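Long-range contacts in PTS system fructose-like EIIB component 3 (Escherichia coli K12, PDB 4TN5), which probably relays a phosphoryl group from phospho-EIIA, by way of a phosphocysteine, to fructose as it is taken up through the membrane: residues A[57-61]-A[98-102]; A[79-83]-A[109-113]. One frame throughout, in Å; residues are numbered along the deposited sequence.

In the fold
Both contacts belong to the open alpha/beta sheet of this IIB domain, and their centres lie 10 Å apart. Strands 59-64 and 79-82 are parallel neighbours in the sheet, with 108-111 as its outermost strand on that side. Contact 1 lays helix 92-103 against strand 59-64; contact 2 zips strand 79-82 to strand 108-111. Along the chain the segments alternate: 57-61, 79-83, 98-102, 109-113. Helix 92-103 lies, with helix 84-89, in the crossover from strand 79-82 to 108-111. The contacts meet at Val-80, whose N lies 3.0 Å from Ala-60 O, a probable hydrogen bond, and whose CG2 lies 3.6 Å from Val-101 CG2; contact 2 continues into a second subunit.

Contact 1 (A[57-61]-A[98-102]); sequences ADVAL and VRKVL
Residues 59-61 form an extended strand and 98-102 a turn of alpha helix, with Leu-102 N hydrogen-bonded to Val-98 O at 2.9 Å. The two axes come within 8.9 Å and run nearly antiparallel, at 155°, as in the helix-on-sheet packing of a parallel alpha/beta fold; here helix 92-103 belongs to a beta-alpha-beta crossover. The nearest alpha carbons are Val-59 CA and Leu-102 CA, 6.2 Å apart. Before the strand, Asp-58 departs from extended geometry (phi/psi -81/-24°).

No hydrogen bond links the segments, so apolar side chains make the join. Val-59, pointing toward the helix with chi1 p, is central: its CG1 meets Val-98 CG1 at 3.8 Å and its CG2 meets Val-101 CG1 at 3.9 Å. Beta-branched valine suits the strand and offers two methyls to two residues one turn apart on the helix. Ala-60 points away, to the other face of the sheet. Val-98 and Val-101 are both t and turn toward the strand, while Arg-99 and Lys-100 occupy the exposed side of the helix, where charge is tolerated. Leu-61 (t, p) reaches Val-98 CG2 with CD1 at 4.0 Å. Asp-58 OD2 accepts a hydrogen bond from Tyr-3 N, tying the carboxylate to strand 3-9. Leu-102 starts sideways, but its t, p rotamer brings CD1 within 3.5 Å of the aliphatic Asp-58 CB.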
ATOM      1  N   ALA A  57      -9.651  14.223  -1.206  1.00 63.77           N
ATOM      2  CA  ALA A  57      -9.953  13.176  -2.171  1.00 51.54           C
ATOM      3  C   ALA A  57     -10.253  11.883  -1.427  1.00 58.89           C
ATOM      4  O   ALA A  57      -9.621  11.581  -0.415  1.00 59.89           O
ATOM      5  CB  ALA A  57      -8.792  12.980  -3.127  1.00 43.96           C
ATOM      6  N   ASP A  58     -11.221  11.126  -1.928  1.00 48.96           N
ATOM      7  CA  ASP A  58     -11.594   9.870  -1.294  1.00 43.89           C
ATOM      8  C   ASP A  58     -10.638   8.752  -1.694  1.00 46.09           C
ATOM      9  O   ASP A  58     -10.488   7.763  -0.975  1.00 54.83           O
ATOM     10  CB  ASP A  58     -13.033   9.501  -1.650  1.00 48.84           C
ATOM     11  CG  ASP A  58     -14.033  10.543  -1.186  1.00 64.56           C
ATOM     12  OD1 ASP A  58     -14.488  10.456  -0.025  1.00 73.92           O
ATOM     13  OD2 ASP A  58     -14.363  11.447  -1.981  1.00 66.16           O
ATOM     14  N   VAL A  59      -9.989   8.923  -2.841  1.00 47.67           N
ATOM     15  CA  VAL A  59      -9.040   7.939  -3.350  1.00 32.42           C
ATOM     16  C   VAL A  59      -8.193   8.556  -4.461  1.00 34.75           C
ATOM     17  O   VAL A  59      -8.657   9.428  -5.196  1.00 48.50           O
ATOM     18  CB  VAL A  59      -9.766   6.668  -3.863  1.00 35.57           C
ATOM     19  CG1 VAL A  59     -10.723   7.015  -4.990  1.00 39.86           C
ATOM     20  CG2 VAL A  59      -8.772   5.595  -4.296  1.00 33.23           C
ATOM     21  N   ALA A  60      -6.941   8.121  -4.564  1.00 25.09           N
ATOM     22  CA  ALA A  60      -6.060   8.580  -5.629  1.00 32.58           C
ATOM     23  C   ALA A  60      -5.822   7.470  -6.647  1.00 29.06           C
ATOM     24  O   ALA A  60      -5.868   6.289  -6.310  1.00 33.72           O
ATOM     25  CB  ALA A  60      -4.739   9.067  -5.053  1.00 26.11           C
ATOM     26  N   LEU A  61      -5.586   7.848  -7.897  1.00 37.73           N
ATOM     27  CA  LEU A  61      -5.226   6.876  -8.921  1.00 27.69           C
ATOM     28  C   LEU A  61      -3.878   7.238  -9.526  1.00 33.50           C
ATOM     29  O   LEU A  61      -3.701   8.327 -10.070  1.00 37.60           O
ATOM     30  CB  LEU A  61      -6.299   6.794 -10.007  1.00 29.50           C
ATOM     31  CG  LEU A  61      -6.036   5.761 -11.107  1.00 39.51           C
ATOM     32  CD1 LEU A  61      -5.768   4.392 -10.505  1.00 43.10           C
ATOM     33  CD2 LEU A  61      -7.204   5.697 -12.077  1.00 31.60           C
ATOM     34  N   VAL A  98     -10.376   0.701  -7.980  1.00 59.60           N
ATOM     35  CA  VAL A  98     -10.561   2.003  -7.349  1.00 51.14           C
ATOM     36  C   VAL A  98     -11.803   2.024  -6.460  1.00 45.35           C
ATOM     37  O   VAL A  98     -11.797   2.617  -5.382  1.00 50.23           O
ATOM     38  CB  VAL A  98     -10.654   3.138  -8.403  1.00 40.74           C
ATOM     39  CG1 VAL A  98     -11.139   4.432  -7.770  1.00 41.97           C
ATOM     40  CG2 VAL A  98      -9.306   3.352  -9.078  1.00 33.09           C
ATOM     41  N   ARG A  99     -12.861   1.355  -6.900  1.00 43.02           N
ATOM     42  CA  ARG A  99     -14.128   1.410  -6.179  1.00 50.85           C
ATOM     43  C   ARG A  99     -14.107   0.478  -4.967  1.00 57.22           C
ATOM     44  O   ARG A  99     -14.826   0.696  -3.995  1.00 70.06           O
ATOM     45  CB  ARG A  99     -15.297   1.107  -7.117  1.00 57.48           C
ATOM     46  CG  ARG A  99     -16.588   1.829  -6.747  1.00 66.08           C
ATOM     47  CD  ARG A  99     -17.646   1.690  -7.837  1.00 86.49           C
ATOM     48  NE  ARG A  99     -18.784   2.584  -7.625  1.00103.88           N
ATOM     49  CZ  ARG A  99     -19.754   2.363  -6.743  1.00114.87           C
ATOM     50  NH1 ARG A  99     -19.722   1.278  -5.982  1.00117.05           N
ATOM     51  NH2 ARG A  99     -20.753   3.227  -6.619  1.00117.92           N
ATOM     52  N   LYS A 100     -13.268  -0.553  -5.025  1.00 57.18           N
ATOM     53  CA  LYS A 100     -13.001  -1.379  -3.848  1.00 57.77           C
ATOM     54  C   LYS A 100     -12.240  -0.582  -2.795  1.00 56.01           C
ATOM     55  O   LYS A 100     -12.681  -0.467  -1.652  1.00 70.60           O
ATOM     56  CB  LYS A 100     -12.206  -2.637  -4.212  1.00 67.32           C
ATOM     57  CG  LYS A 100     -12.919  -3.609  -5.143  1.00 82.62           C
ATOM     58  CD  LYS A 100     -12.028  -4.795  -5.480  1.00 89.32           C
ATOM     59  CE  LYS A 100     -12.650  -6.116  -5.044  1.00 96.45           C
ATOM     60  NZ  LYS A 100     -12.888  -7.024  -6.202  1.00 98.23           N
ATOM     61  N   VAL A 101     -11.098  -0.028  -3.196  1.00 41.91           N
ATOM     62  CA  VAL A 101     -10.272   0.803  -2.325  1.00 41.80           C
ATOM     63  C   VAL A 101     -11.100   1.939  -1.726  1.00 52.01           C
ATOM     64  O   VAL A 101     -10.903   2.334  -0.577  1.00 60.39           O
ATOM     65  CB  VAL A 101      -9.061   1.374  -3.095  1.00 36.12           C
ATOM     66  CG1 VAL A 101      -8.287   2.355  -2.241  1.00 40.16           C
ATOM     67  CG2 VAL A 101      -8.156   0.243  -3.561  1.00 38.76           C
ATOM     68  N   LEU A 102     -12.042   2.444  -2.515  1.00 50.80           N
ATOM     69  CA  LEU A 102     -13.009   3.424  -2.045  1.00 59.83           C
ATOM     70  C   LEU A 102     -13.940   2.791  -1.013  1.00 67.63           C
ATOM     71  O   LEU A 102     -14.215   3.375   0.036  1.00 63.66           O
ATOM     72  CB  LEU A 102     -13.819   3.952  -3.230  1.00 65.77           C
ATOM     73  CG  LEU A 102     -14.853   5.056  -3.013  1.00 63.76           C
ATOM     74  CD1 LEU A 102     -14.235   6.238  -2.298  1.00 65.12           C
ATOM     75  CD2 LEU A 102     -15.438   5.483  -4.350  1.00 60.25           C
TER

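Contact 2 (A[79-83]-A[109-113]); sequences YVQCS and HLILE
Strands 79-82 and 109-111 run parallel, their axes 4.7 Å apart and at 17°, pairing Tyr-79 with His-109, Val-80 with Leu-110 and Gln-81 with Ile-111. Backbone hydrogen bonds run from Leu-110 N to Tyr-79 O (2.8 Å), Gln-81 N to Leu-110 O (2.7 Å) and Leu-112 N to Gln-81 O (2.7 Å). Ser-83, N-cap of helix 84-89, makes weak hydrogen bonds to the C-terminal carboxylate: N to Glu-113 O (3.3 Å), OG to Glu-113 OXT (3.4 Å). This is the alpha/beta sheet's edge within the chain; His-109 and Ile-111 pair antiparallel with a second subunit, continuing the sheet. On one face the rings of Tyr-79 (chi1 p) and His-109 (m) stack face-to-face, centroids 4.0 Å apart, planes at 30°; the His-109 side chain's nearest atom is about 3 Å from a bound nickel ion. Opposite, Val-80 and Leu-110, apolar as befits burial against Val-101 of helix 92-103, meet CG2 to CB at 4.2 Å; Val-80 CG1 meets Leu-112 CD1 at 4.0 Å.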
ATOM      1  N   TYR A  79      -5.243   4.565  -2.342  1.00 41.30           N
ATOM      2  CA  TYR A  79      -4.944   4.684  -3.765  1.00 38.03           C
ATOM      3  C   TYR A  79      -4.722   3.376  -4.515  1.00 45.17           C
ATOM      4  O   TYR A  79      -4.395   2.343  -3.930  1.00 44.07           O
ATOM      5  CB  TYR A  79      -3.793   5.673  -4.026  1.00 38.90           C
ATOM      6  CG  TYR A  79      -2.406   5.209  -3.633  1.00 38.95           C
ATOM      7  CD1 TYR A  79      -1.672   4.365  -4.459  1.00 47.97           C
ATOM      8  CD2 TYR A  79      -1.813   5.651  -2.458  1.00 46.76           C
ATOM      9  CE1 TYR A  79      -0.400   3.952  -4.111  1.00 41.97           C
ATOM     10  CE2 TYR A  79      -0.539   5.245  -2.104  1.00 46.81           C
ATOM     11  CZ  TYR A  79       0.162   4.395  -2.935  1.00 45.75           C
ATOM     12  OH  TYR A  79       1.429   3.989  -2.586  1.00 47.77           O
ATOM     13  N   VAL A  80      -4.922   3.449  -5.826  1.00 33.06           N
ATOM     14  CA  VAL A  80      -4.617   2.360  -6.734  1.00 34.52           C
ATOM     15  C   VAL A  80      -3.498   2.819  -7.656  1.00 36.74           C
ATOM     16  O   VAL A  80      -3.556   3.917  -8.209  1.00 47.72           O
ATOM     17  CB  VAL A  80      -5.839   1.985  -7.592  1.00 34.05           C
ATOM     18  CG1 VAL A  80      -5.487   0.872  -8.568  1.00 28.78           C
ATOM     19  CG2 VAL A  80      -6.999   1.576  -6.707  1.00 29.65           C
ATOM     20  N   GLN A  81      -2.473   1.990  -7.811  1.00 43.89           N
ATOM     21  CA  GLN A  81      -1.373   2.320  -8.706  1.00 45.31           C
ATOM     22  C   GLN A  81      -1.215   1.272  -9.800  1.00 50.35           C
ATOM     23  O   GLN A  81      -1.287   0.071  -9.539  1.00 53.00           O
ATOM     24  CB  GLN A  81      -0.064   2.480  -7.930  1.00 43.80           C
ATOM     25  CG  GLN A  81       1.135   2.796  -8.813  1.00 62.68           C
ATOM     26  CD  GLN A  81       2.354   3.221  -8.020  1.00 78.88           C
ATOM     27  OE1 GLN A  81       2.244   3.657  -6.875  1.00 88.35           O
ATOM     28  NE2 GLN A  81       3.529   3.097  -8.629  1.00 83.38           N
ATOM     29  N   CYS A  82      -1.004   1.737 -11.026  1.00 42.40           N
ATOM     30  CA  CYS A  82      -0.772   0.848 -12.156  1.00 49.41           C
ATOM     31  C   CYS A  82       0.041   1.564 -13.225  1.00 44.55           C
ATOM     32  O   CYS A  82       0.160   2.788 -13.213  1.00 50.06           O
ATOM     33  CB  CYS A  82      -2.100   0.368 -12.744  1.00 47.37           C
ATOM     34  SG  CYS A  82      -3.095   1.670 -13.503  1.00 64.35           S
ATOM     35  N   SER A  83       0.606   0.793 -14.148  1.00 46.23           N
ATOM     36  CA  SER A  83       1.353   1.363 -15.259  1.00 49.35           C
ATOM     37  C   SER A  83       0.388   1.918 -16.300  1.00 49.57           C
ATOM     38  O   SER A  83      -0.793   1.569 -16.308  1.00 48.25           O
ATOM     39  CB  SER A  83       2.264   0.309 -15.887  1.00 56.13           C
ATOM     40  OG  SER A  83       1.532  -0.847 -16.253  1.00 67.43           O
ATOM     41  N   HIS A 109      -3.503   0.575   0.023  1.00 53.44           N
ATOM     42  CA  HIS A 109      -2.815   0.874  -1.224  1.00 45.41           C
ATOM     43  C   HIS A 109      -2.935  -0.363  -2.097  1.00 51.35           C
ATOM     44  O   HIS A 109      -2.743  -1.479  -1.621  1.00 49.90           O
ATOM     45  CB  HIS A 109      -1.336   1.167  -0.977  1.00 42.22           C
ATOM     46  CG  HIS A 109      -1.084   2.396  -0.163  1.00 46.99           C
ATOM     47  ND1 HIS A 109       0.181   2.778   0.232  1.00 47.81           N
ATOM     48  CD2 HIS A 109      -1.929   3.333   0.329  1.00 57.66           C
ATOM     49  CE1 HIS A 109       0.105   3.893   0.932  1.00 56.93           C
ATOM     50  NE2 HIS A 109      -1.165   4.254   1.006  1.00 53.58           N
ATOM     51  N   LEU A 110      -3.256  -0.174  -3.370  1.00 52.17           N
ATOM     52  CA  LEU A 110      -3.409  -1.309  -4.268  1.00 41.84           C
ATOM     53  C   LEU A 110      -2.517  -1.146  -5.487  1.00 47.77           C
ATOM     54  O   LEU A 110      -2.675  -0.205  -6.264  1.00 52.37           O
ATOM     55  CB  LEU A 110      -4.873  -1.469  -4.691  1.00 45.49           C
ATOM     56  CG  LEU A 110      -5.407  -2.877  -4.979  1.00 52.22           C
ATOM     57  CD1 LEU A 110      -6.904  -2.820  -5.239  1.00 49.68           C
ATOM     58  CD2 LEU A 110      -4.688  -3.540  -6.149  1.00 60.38           C
ATOM     59  N   ILE A 111      -1.570  -2.060  -5.646  1.00 53.59           N
ATOM     60  CA  ILE A 111      -0.790  -2.089  -6.866  1.00 60.44           C
ATOM     61  C   ILE A 111      -1.420  -3.069  -7.811  1.00 62.16           C
ATOM     62  O   ILE A 111      -1.620  -4.247  -7.493  1.00 58.15           O
ATOM     63  CB  ILE A 111       0.679  -2.452  -6.638  1.00 60.95           C
ATOM     64  CG1 ILE A 111       1.461  -1.184  -6.318  1.00 64.42           C
ATOM     65  CG2 ILE A 111       1.272  -3.115  -7.879  1.00 62.70           C
ATOM     66  CD1 ILE A 111       2.953  -1.354  -6.369  1.00 59.54           C
ATOM     67  N   LEU A 112      -1.745  -2.586  -9.006  1.00 52.55           N
ATOM     68  CA  LEU A 112      -2.365  -3.421 -10.027  1.00 61.58           C
ATOM     69  C   LEU A 112      -1.443  -3.576 -11.231  1.00 92.32           C
ATOM     70  O   LEU A 112      -0.355  -3.003 -11.270  1.00 84.24           O
ATOM     71  CB  LEU A 112      -3.633  -2.754 -10.566  1.00 47.14           C
ATOM     72  CG  LEU A 112      -4.946  -3.143  -9.885  1.00 51.65           C
ATOM     73  CD1 LEU A 112      -6.130  -2.502 -10.592  1.00 47.89           C
ATOM     74  CD2 LEU A 112      -5.100  -4.656  -9.837  1.00 57.75           C
ATOM     75  N   GLU A 113      -1.886  -4.354 -12.213  1.00 52.83           N
ATOM     76  CA  GLU A 113      -1.102  -4.586 -13.420  1.00 71.94           C
ATOM     77  C   GLU A 113      -0.222  -3.407 -13.822  1.00 80.40           C
ATOM     78  O   GLU A 113      -0.649  -2.239 -13.533  1.00 80.30           O
ATOM     79  CB  GLU A 113      -1.985  -5.009 -14.595  1.00 76.61           C
ATOM     80  CG  GLU A 113      -2.384  -6.475 -14.578  1.00 81.17           C
ATOM     81  CD  GLU A 113      -2.555  -7.049 -15.971  1.00 86.26           C
ATOM     82  OE1 GLU A 113      -2.551  -6.265 -16.942  1.00 89.91           O
ATOM     83  OE2 GLU A 113      -2.694  -8.284 -16.094  1.00 87.13           O
ATOM     84  OXT GLU A 113       0.875  -3.677 -14.417  1.00 87.85           O
TER